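Long-range contacts in alpha-amylase (Eubacterium rectale DSM 17629, PDB 6AZ5), which probably binds starch-type alpha-glucans through a family CBM41 carbohydrate-binding module, CBMd, of the surface-anchored amylase Amy13K: residues D2-I7 against K53-V58; V23-W28 against Y36-T41. All coordinates share one frame; numbering follows the deposited sequence.

Contact 1: residues D2-I7 against K53-V58; sequences DHTFTI and KQTITV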
ATOM      1  N   ASP A   2      18.146  -3.465  -7.812  1.00 35.98           N
ATOM      2  CA  ASP A   2      16.870  -2.963  -7.305  1.00 29.75           C
ATOM      3  C   ASP A   2      16.248  -3.877  -6.263  1.00 27.38           C
ATOM      4  O   ASP A   2      16.549  -5.068  -6.200  1.00 32.63           O
ATOM      5  CB  ASP A   2      15.873  -2.767  -8.453  1.00 28.73           C
ATOM      6  CG  ASP A   2      16.309  -1.693  -9.424  1.00 38.32           C
ATOM      7  OD1 ASP A   2      17.209  -0.904  -9.059  1.00 40.45           O
ATOM      8  OD2 ASP A   2      15.752  -1.631 -10.545  1.00 36.05           O
ATOM      9  N   HIS A   3      15.375  -3.304  -5.445  1.00 24.60           N
ATOM     10  CA  HIS A   3      14.624  -4.071  -4.464  1.00 19.22           C
ATOM     11  C   HIS A   3      13.121  -3.895  -4.668  1.00 17.77           C
ATOM     12  O   HIS A   3      12.619  -2.771  -4.733  1.00 18.81           O
ATOM     13  CB  HIS A   3      15.012  -3.656  -3.046  1.00 17.48           C
ATOM     14  CG  HIS A   3      14.116  -4.225  -1.995  1.00 16.01           C
ATOM     15  ND1 HIS A   3      14.111  -5.567  -1.671  1.00 15.06           N
ATOM     16  CD2 HIS A   3      13.172  -3.647  -1.219  1.00 16.76           C
ATOM     17  CE1 HIS A   3      13.211  -5.782  -0.729  1.00 19.38           C
ATOM     18  NE2 HIS A   3      12.630  -4.638  -0.431  1.00 22.01           N
ATOM     19  N   THR A   4      12.405  -5.010  -4.762  1.00 18.75           N
ATOM     20  CA  THR A   4      10.954  -4.978  -4.930  1.00 16.99           C
ATOM     21  C   THR A   4      10.244  -5.506  -3.683  1.00 21.12           C
ATOM     22  O   THR A   4      10.599  -6.557  -3.155  1.00 20.67           O
ATOM     23  CB  THR A   4      10.511  -5.805  -6.154  1.00 15.72           C
ATOM     24  OG1 THR A   4      11.002  -5.191  -7.350  1.00 15.21           O
ATOM     25  CG2 THR A   4       8.996  -5.877  -6.234  1.00 18.67           C
ATOM     26  N   PHE A   5       9.246  -4.768  -3.206  1.00 16.90           N
ATOM     27  CA  PHE A   5       8.410  -5.254  -2.122  1.00 13.02           C
ATOM     28  C   PHE A   5       6.946  -5.246  -2.540  1.00 13.42           C
ATOM     29  O   PHE A   5       6.562  -4.567  -3.484  1.00 12.92           O
ATOM     30  CB  PHE A   5       8.609  -4.424  -0.851  1.00 17.74           C
ATOM     31  CG  PHE A   5       8.287  -2.962  -1.010  1.00 21.24           C
ATOM     32  CD1 PHE A   5       9.261  -2.063  -1.424  1.00 23.17           C
ATOM     33  CD2 PHE A   5       7.018  -2.481  -0.721  1.00 17.71           C
ATOM     34  CE1 PHE A   5       8.971  -0.714  -1.561  1.00 20.35           C
ATOM     35  CE2 PHE A   5       6.720  -1.134  -0.860  1.00 21.63           C
ATOM     36  CZ  PHE A   5       7.699  -0.250  -1.279  1.00 18.02           C
ATOM     37  N   THR A   6       6.144  -6.027  -1.833  1.00 10.59           N
ATOM     38  CA  THR A   6       4.713  -6.072  -2.061  1.00 16.79           C
ATOM     39  C   THR A   6       4.022  -5.283  -0.960  1.00 15.47           C
ATOM     40  O   THR A   6       4.448  -5.315   0.194  1.00 15.41           O
ATOM     41  CB  THR A   6       4.194  -7.524  -2.076  1.00 15.00           C
ATOM     42  OG1 THR A   6       4.879  -8.263  -3.093  1.00 18.87           O
ATOM     43  CG2 THR A   6       2.706  -7.566  -2.346  1.00 16.27           C
ATOM     44  N   ILE A   7       2.971  -4.556  -1.309  1.00 15.17           N
ATOM     45  CA  ILE A   7       2.181  -3.897  -0.284  1.00 14.56           C
ATOM     46  C   ILE A   7       0.695  -4.192  -0.468  1.00 15.07           C
ATOM     47  O   ILE A   7       0.120  -3.978  -1.540  1.00 12.89           O
ATOM     48  CB  ILE A   7       2.453  -2.367  -0.252  1.00 13.27           C
ATOM     49  CG1 ILE A   7       1.464  -1.667   0.674  1.00 12.77           C
ATOM     50  CG2 ILE A   7       2.402  -1.765  -1.641  1.00 16.20           C
ATOM     51  CD1 ILE A   7       1.957  -0.311   1.142  1.00 19.08           C
ATOM     52  N   LYS A  53      -3.499  -5.403  -3.837  1.00 18.66           N
ATOM     53  CA  LYS A  53      -2.061  -5.626  -3.823  1.00 17.05           C
ATOM     54  C   LYS A  53      -1.369  -4.937  -4.987  1.00 16.26           C
ATOM     55  O   LYS A  53      -1.977  -4.677  -6.026  1.00 16.43           O
ATOM     56  CB  LYS A  53      -1.743  -7.127  -3.834  1.00 16.04           C
ATOM     57  CG  LYS A  53      -1.527  -7.717  -5.208  1.00 18.25           C
ATOM     58  CD  LYS A  53      -1.260  -9.215  -5.146  1.00 24.98           C
ATOM     59  CE  LYS A  53      -1.251  -9.823  -6.547  1.00 20.69           C
ATOM     60  NZ  LYS A  53      -1.327 -11.306  -6.498  1.00 27.61           N
ATOM     61  N   GLN A  54      -0.094  -4.625  -4.785  1.00 14.73           N
ATOM     62  CA  GLN A  54       0.778  -4.183  -5.861  1.00 13.68           C
ATOM     63  C   GLN A  54       2.226  -4.385  -5.440  1.00 16.29           C
ATOM     64  O   GLN A  54       2.520  -4.525  -4.252  1.00 12.38           O
ATOM     65  CB  GLN A  54       0.523  -2.722  -6.213  1.00 13.25           C
ATOM     66  CG  GLN A  54       0.853  -1.743  -5.105  1.00 13.53           C
ATOM     67  CD  GLN A  54       0.705  -0.301  -5.555  1.00 17.51           C
ATOM     68  OE1 GLN A  54       1.307   0.120  -6.543  1.00 14.64           O
ATOM     69  NE2 GLN A  54      -0.117   0.458  -4.842  1.00 16.47           N
ATOM     70  N   THR A  55       3.128  -4.421  -6.411  1.00 10.40           N
ATOM     71  CA  THR A  55       4.546  -4.489  -6.101  1.00 16.61           C
ATOM     72  C   THR A  55       5.197  -3.156  -6.434  1.00 17.70           C
ATOM     73  O   THR A  55       4.767  -2.449  -7.341  1.00 19.29           O
ATOM     74  CB  THR A  55       5.253  -5.610  -6.870  1.00 15.68           C
ATOM     75  OG1 THR A  55       5.073  -5.399  -8.274  1.00 20.71           O
ATOM     76  CG2 THR A  55       4.683  -6.966  -6.487  1.00 15.78           C
ATOM     77  N   ILE A  56       6.226  -2.805  -5.685  1.00 14.30           N
ATOM     78  CA  ILE A  56       6.851  -1.511  -5.859  1.00 19.30           C
ATOM     79  C   ILE A  56       8.362  -1.678  -5.805  1.00 20.04           C
ATOM     80  O   ILE A  56       8.892  -2.371  -4.939  1.00 15.82           O
ATOM     81  CB  ILE A  56       6.351  -0.513  -4.796  1.00 17.34           C
ATOM     82  CG1 ILE A  56       4.913  -0.091  -5.131  1.00 17.90           C
ATOM     83  CG2 ILE A  56       7.250   0.695  -4.735  1.00 16.39           C
ATOM     84  CD1 ILE A  56       4.243   0.761  -4.083  1.00 13.41           C
ATOM     85  N   THR A  57       9.045  -1.072  -6.767  1.00 19.55           N
ATOM     86  CA  THR A  57      10.481  -1.234  -6.906  1.00 22.04           C
ATOM     87  C   THR A  57      11.196   0.033  -6.473  1.00 24.15           C
ATOM     88  O   THR A  57      10.861   1.126  -6.932  1.00 25.57           O
ATOM     89  CB  THR A  57      10.866  -1.565  -8.362  1.00 25.54           C
ATOM     90  OG1 THR A  57      10.217  -2.775  -8.765  1.00 21.56           O
ATOM     91  CG2 THR A  57      12.371  -1.726  -8.501  1.00 27.25           C
ATOM     92  N   VAL A  58      12.166  -0.118  -5.576  1.00 17.43           N
ATOM     93  CA  VAL A  58      13.049   0.982  -5.206  1.00 21.19           C
ATOM     94  C   VAL A  58      14.503   0.615  -5.504  1.00 26.93           C
ATOM     95  O   VAL A  58      14.841  -0.563  -5.633  1.00 25.78           O
ATOM     96  CB  VAL A  58      12.907   1.354  -3.716  1.00 21.61           C
ATOM     97  CG1 VAL A  58      11.558   1.991  -3.456  1.00 16.98           C
ATOM     98  CG2 VAL A  58      13.104   0.130  -2.837  1.00 19.79           C
TER
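His3 to Ile7 pair antiparallel with Lys53 to Val58, the short strand axes 4.6 Å apart at closest approach and their directions 154° apart; His3 with Val58 and Phe5 with Ile56 are hydrogen-bonded pairs, Thr4 with Thr57 and Thr6 with Thr55 non-hydrogen-bonded ones. On the inner face the Phe5 ring lies beside Ile56, both side chains pointing the same way. Its CG sits between backbone N and carbonyl carbon (chi1 60°), and Ile56 CB rests 3.7 Å above the ring plane, offset toward the rim, as a CH-pi contact. Ile56 CG2 comes 3.6 Å from Phe5 CZ, while Val58 CG1 stands at the ring edge. Farther along, Ile56 CD1 meets Ile7 CG2 at 4.0 Å. On the other face the threonines cross obliquely, and Thr4 OG1 and Thr57 OG1 share a hydrogen bond of 2.9 Å. Beside it Thr4 CG2 lies 3.8 Å from Thr55 CB. His3 reaches Glu98 through NE2, and strand 99-103 runs parallel on the far side of strand 3-10. The pairing joins the N-terminal strand to strand 49-58 of the expected CBM41 beta-sandwich, separating a mainly apolar face of Phe5, Ile7, Ile56 and Val58 from a hydroxyl-bearing face largely accessible to solvent.

Contact 2: residues V23-W28 against Y36-T41; sequences VDLWMW and YVFDGT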
ATOM      1  N   VAL A  23      -8.162   2.901  -6.851  1.00 23.94           N
ATOM      2  CA  VAL A  23      -7.460   2.989  -5.568  1.00 18.94           C
ATOM      3  C   VAL A  23      -5.954   3.025  -5.801  1.00 19.29           C
ATOM      4  O   VAL A  23      -5.414   2.162  -6.500  1.00 20.59           O
ATOM      5  CB  VAL A  23      -7.796   1.797  -4.650  1.00 22.27           C
ATOM      6  CG1 VAL A  23      -7.200   2.001  -3.266  1.00 18.55           C
ATOM      7  CG2 VAL A  23      -9.296   1.595  -4.563  1.00 23.60           C
ATOM      8  N   ASP A  24      -5.274   4.021  -5.241  1.00 17.70           N
ATOM      9  CA  ASP A  24      -3.816   4.041  -5.316  1.00 17.94           C
ATOM     10  C   ASP A  24      -3.163   4.453  -3.999  1.00 17.09           C
ATOM     11  O   ASP A  24      -3.825   4.595  -2.967  1.00 14.73           O
ATOM     12  CB  ASP A  24      -3.326   4.952  -6.462  1.00 16.77           C
ATOM     13  CG  ASP A  24      -3.693   6.429  -6.277  1.00 24.49           C
ATOM     14  OD1 ASP A  24      -3.783   6.915  -5.130  1.00 25.50           O
ATOM     15  OD2 ASP A  24      -3.870   7.123  -7.304  1.00 24.76           O
ATOM     16  N   LEU A  25      -1.848   4.606  -4.057  1.00 11.91           N
ATOM     17  CA  LEU A  25      -1.064   5.145  -2.964  1.00 15.78           C
ATOM     18  C   LEU A  25      -0.347   6.382  -3.465  1.00 14.86           C
ATOM     19  O   LEU A  25       0.262   6.355  -4.532  1.00 13.25           O
ATOM     20  CB  LEU A  25      -0.037   4.131  -2.453  1.00 13.63           C
ATOM     21  CG  LEU A  25      -0.482   2.763  -1.961  1.00 11.69           C
ATOM     22  CD1 LEU A  25       0.743   1.927  -1.595  1.00 11.89           C
ATOM     23  CD2 LEU A  25      -1.441   2.900  -0.773  1.00 13.30           C
ATOM     24  N   TRP A  26      -0.423   7.463  -2.701  1.00 15.68           N
ATOM     25  CA  TRP A  26       0.414   8.621  -2.959  1.00 15.13           C
ATOM     26  C   TRP A  26       1.665   8.492  -2.101  1.00 17.08           C
ATOM     27  O   TRP A  26       1.581   8.482  -0.877  1.00 14.49           O
ATOM     28  CB  TRP A  26      -0.327   9.918  -2.649  1.00 13.20           C
ATOM     29  CG  TRP A  26       0.371  11.120  -3.171  1.00 19.78           C
ATOM     30  CD1 TRP A  26       1.210  11.947  -2.485  1.00 19.37           C
ATOM     31  CD2 TRP A  26       0.301  11.634  -4.506  1.00 22.57           C
ATOM     32  NE1 TRP A  26       1.661  12.949  -3.308  1.00 22.30           N
ATOM     33  CE2 TRP A  26       1.115  12.779  -4.555  1.00 23.04           C
ATOM     34  CE3 TRP A  26      -0.377  11.237  -5.666  1.00 24.55           C
ATOM     35  CZ2 TRP A  26       1.277  13.531  -5.718  1.00 25.57           C
ATOM     36  CZ3 TRP A  26      -0.221  11.985  -6.814  1.00 24.37           C
ATOM     37  CH2 TRP A  26       0.601  13.119  -6.832  1.00 24.44           C
ATOM     38  N   MET A  27       2.825   8.377  -2.734  1.00 17.75           N
ATOM     39  CA  MET A  27       4.037   8.082  -1.982  1.00 14.19           C
ATOM     40  C   MET A  27       5.129   9.109  -2.223  1.00 14.21           C
ATOM     41  O   MET A  27       5.176   9.739  -3.281  1.00 18.55           O
ATOM     42  CB  MET A  27       4.539   6.680  -2.335  1.00 14.16           C
ATOM     43  CG  MET A  27       3.457   5.620  -2.313  1.00 11.48           C
ATOM     44  SD  MET A  27       4.077   3.975  -2.729  1.00 17.50           S
ATOM     45  CE  MET A  27       4.864   3.511  -1.187  1.00  9.91           C
ATOM     46  N   TRP A  28       5.991   9.286  -1.224  1.00 13.65           N
ATOM     47  CA  TRP A  28       7.124  10.201  -1.332  1.00 15.15           C
ATOM     48  C   TRP A  28       8.325   9.718  -0.510  1.00 17.90           C
ATOM     49  O   TRP A  28       8.191   8.826   0.327  1.00 21.42           O
ATOM     50  CB  TRP A  28       6.716  11.610  -0.905  1.00 17.72           C
ATOM     51  CG  TRP A  28       6.288  11.743   0.530  1.00 18.80           C
ATOM     52  CD1 TRP A  28       7.060  12.157   1.570  1.00 20.74           C
ATOM     53  CD2 TRP A  28       4.983  11.489   1.077  1.00 18.24           C
ATOM     54  NE1 TRP A  28       6.328  12.171   2.728  1.00 20.39           N
ATOM     55  CE2 TRP A  28       5.051  11.768   2.454  1.00 16.91           C
ATOM     56  CE3 TRP A  28       3.774  11.049   0.535  1.00 16.80           C
ATOM     57  CZ2 TRP A  28       3.955  11.614   3.303  1.00 21.43           C
ATOM     58  CZ3 TRP A  28       2.685  10.904   1.376  1.00 16.55           C
ATOM     59  CH2 TRP A  28       2.783  11.181   2.747  1.00 25.44           C
ATOM     60  N   TYR A  36       0.803   5.372  -7.165  1.00 17.14           N
ATOM     61  CA  TYR A  36       1.130   3.956  -7.330  1.00 12.77           C
ATOM     62  C   TYR A  36      -0.153   3.146  -7.199  1.00 14.12           C
ATOM     63  O   TYR A  36      -0.712   3.025  -6.107  1.00 11.01           O
ATOM     64  CB  TYR A  36       2.180   3.507  -6.299  1.00 11.63           C
ATOM     65  CG  TYR A  36       3.511   4.178  -6.501  1.00 13.57           C
ATOM     66  CD1 TYR A  36       3.747   5.456  -6.013  1.00 14.29           C
ATOM     67  CD2 TYR A  36       4.523   3.552  -7.211  1.00 16.03           C
ATOM     68  CE1 TYR A  36       4.956   6.084  -6.213  1.00 13.65           C
ATOM     69  CE2 TYR A  36       5.733   4.175  -7.420  1.00 14.46           C
ATOM     70  CZ  TYR A  36       5.946   5.441  -6.917  1.00 14.12           C
ATOM     71  OH  TYR A  36       7.153   6.068  -7.123  1.00 15.48           O
ATOM     72  N   VAL A  37      -0.614   2.597  -8.319  1.00 14.53           N
ATOM     73  CA  VAL A  37      -1.965   2.052  -8.435  1.00 13.89           C
ATOM     74  C   VAL A  37      -2.035   0.549  -8.173  1.00 16.43           C
ATOM     75  O   VAL A  37      -1.249  -0.221  -8.713  1.00 19.79           O
ATOM     76  CB  VAL A  37      -2.557   2.341  -9.849  1.00 17.89           C
ATOM     77  CG1 VAL A  37      -3.913   1.673 -10.023  1.00 20.84           C
ATOM     78  CG2 VAL A  37      -2.665   3.841 -10.097  1.00 13.86           C
ATOM     79  N   PHE A  38      -2.983   0.131  -7.341  1.00 18.25           N
ATOM     80  CA  PHE A  38      -3.180  -1.290  -7.093  1.00 16.45           C
ATOM     81  C   PHE A  38      -3.712  -1.961  -8.349  1.00 20.38           C
ATOM     82  O   PHE A  38      -4.607  -1.432  -9.014  1.00 17.50           O
ATOM     83  CB  PHE A  38      -4.133  -1.508  -5.917  1.00 17.67           C
ATOM     84  CG  PHE A  38      -3.578  -1.044  -4.601  1.00 16.72           C
ATOM     85  CD1 PHE A  38      -2.711  -1.852  -3.880  1.00 16.61           C
ATOM     86  CD2 PHE A  38      -3.916   0.197  -4.088  1.00 15.33           C
ATOM     87  CE1 PHE A  38      -2.190  -1.433  -2.675  1.00 14.86           C
ATOM     88  CE2 PHE A  38      -3.399   0.623  -2.882  1.00 21.77           C
ATOM     89  CZ  PHE A  38      -2.531  -0.190  -2.178  1.00 16.51           C
ATOM     90  N   ASP A  39      -3.156  -3.124  -8.674  1.00 18.47           N
ATOM     91  CA  ASP A  39      -3.555  -3.828  -9.882  1.00 20.01           C
ATOM     92  C   ASP A  39      -3.794  -5.317  -9.644  1.00 20.75           C
ATOM     93  O   ASP A  39      -3.931  -6.086 -10.593  1.00 27.46           O
ATOM     94  CB  ASP A  39      -2.509  -3.632 -10.983  1.00 21.51           C
ATOM     95  CG  ASP A  39      -1.092  -3.963 -10.530  1.00 24.30           C
ATOM     96  OD1 ASP A  39      -0.909  -4.494  -9.415  1.00 18.48           O
ATOM     97  OD2 ASP A  39      -0.149  -3.699 -11.311  1.00 36.19           O
ATOM     98  N   GLY A  40      -3.857  -5.719  -8.380  1.00 20.16           N
ATOM     99  CA  GLY A  40      -4.112  -7.105  -8.039  1.00 16.89           C
ATOM    100  C   GLY A  40      -4.805  -7.251  -6.701  1.00 21.10           C
ATOM    101  O   GLY A  40      -5.066  -6.264  -6.018  1.00 18.77           O
ATOM    102  N   THR A  41      -5.125  -8.487  -6.331  1.00 21.48           N
ATOM    103  CA  THR A  41      -5.716  -8.752  -5.024  1.00 25.79           C
ATOM    104  C   THR A  41      -4.996  -9.888  -4.317  1.00 20.39           C
ATOM    105  O   THR A  41      -4.325 -10.705  -4.949  1.00 23.49           O
ATOM    106  CB  THR A  41      -7.215  -9.126  -5.114  1.00 25.16           C
ATOM    107  OG1 THR A  41      -7.348 -10.425  -5.702  1.00 23.42           O
ATOM    108  CG2 THR A  41      -7.987  -8.110  -5.938  1.00 24.92           C
TER
HETATM  109  O   HOH W   1      -6.547   0.140  -7.788  1.00 21.20           O
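Asp24 and Leu25 pair antiparallel with Val37 and Tyr36: Leu25 and Tyr36 exchange two backbone hydrogen bonds, and Asp24 with Val37 forms the non-hydrogen-bonded pair, CA to CA 4.1 Å. Beyond the pairing, Phe38 N donates to Val23 O at 3.3 Å, and a water bridges the carbonyls of Val23 and Phe38, donating to both. That water leaves Val23 O with two donors just where the segments part, the antiparallel pairing ending where strand 35-44 is broken at Phe38-Asp39. Phe38 carries much of the apolar contact. Chi1 of -66° puts Phe38 CG anti to its carbonyl carbon; the side chain crosses Leu25 at about a right angle, and Phe38 CZ touches Leu25 CD2 at 3.6 Å. Val23 CG1 approaches Phe38 CD2 at 3.8 Å, and Gln54 of the neighbouring strand also packs on Phe38. An alanine in place of Phe38 would probably leave a gap beside Leu25 CD2 and Val23 CG1, depriving both of their aromatic partner. At the other end, Met27 and Tyr36 form a Met-aromatic contact: the two side chains cross at about a right angle, and Met27 SD lies 4.1 Å from the ring centroid, 32° off the normal. Leu25 O lies in the plane of the Tyr36 ring at its edge, and Tyr36 OH accepts a hydrogen bond from Asp33 N. On the opposite face Asp24 CB passes 3.3 Å from Tyr36 O, while its carboxylate turns to Arg72 in a salt bridge and OD2 also bonds Ser35 and Asn75. Leu25, Met27, the Tyr36 ring and, from the loop beyond the paired residues, Phe38 pack together on one side; on the other the strands hold a buried carboxylate whose charge the arginine is likely to balance.

Both contacts belong to one mixed beta-sheet and meet where strands 35-44 and 49-58 are neighbours: Lys53 N bonds Gly40 O, and Gln54 NE2 bonds Tyr36 O. Asp39 and Gly40, both opposite Lys53, make a classic beta bulge at this junction. Contact 1 is only partly buried, with exposed threonines along one face; contact 2 lies nearer the centre of the chain, and none of its touching residues is fully exposed. Their apolar sides share one core, where Ile7 packs on Leu25 and Ile56 on Met27 and Tyr36. Polar chemistry differs accordingly: a single hydroxyl-hydroxyl bond in contact 1, a carboxylate with several partners in contact 2.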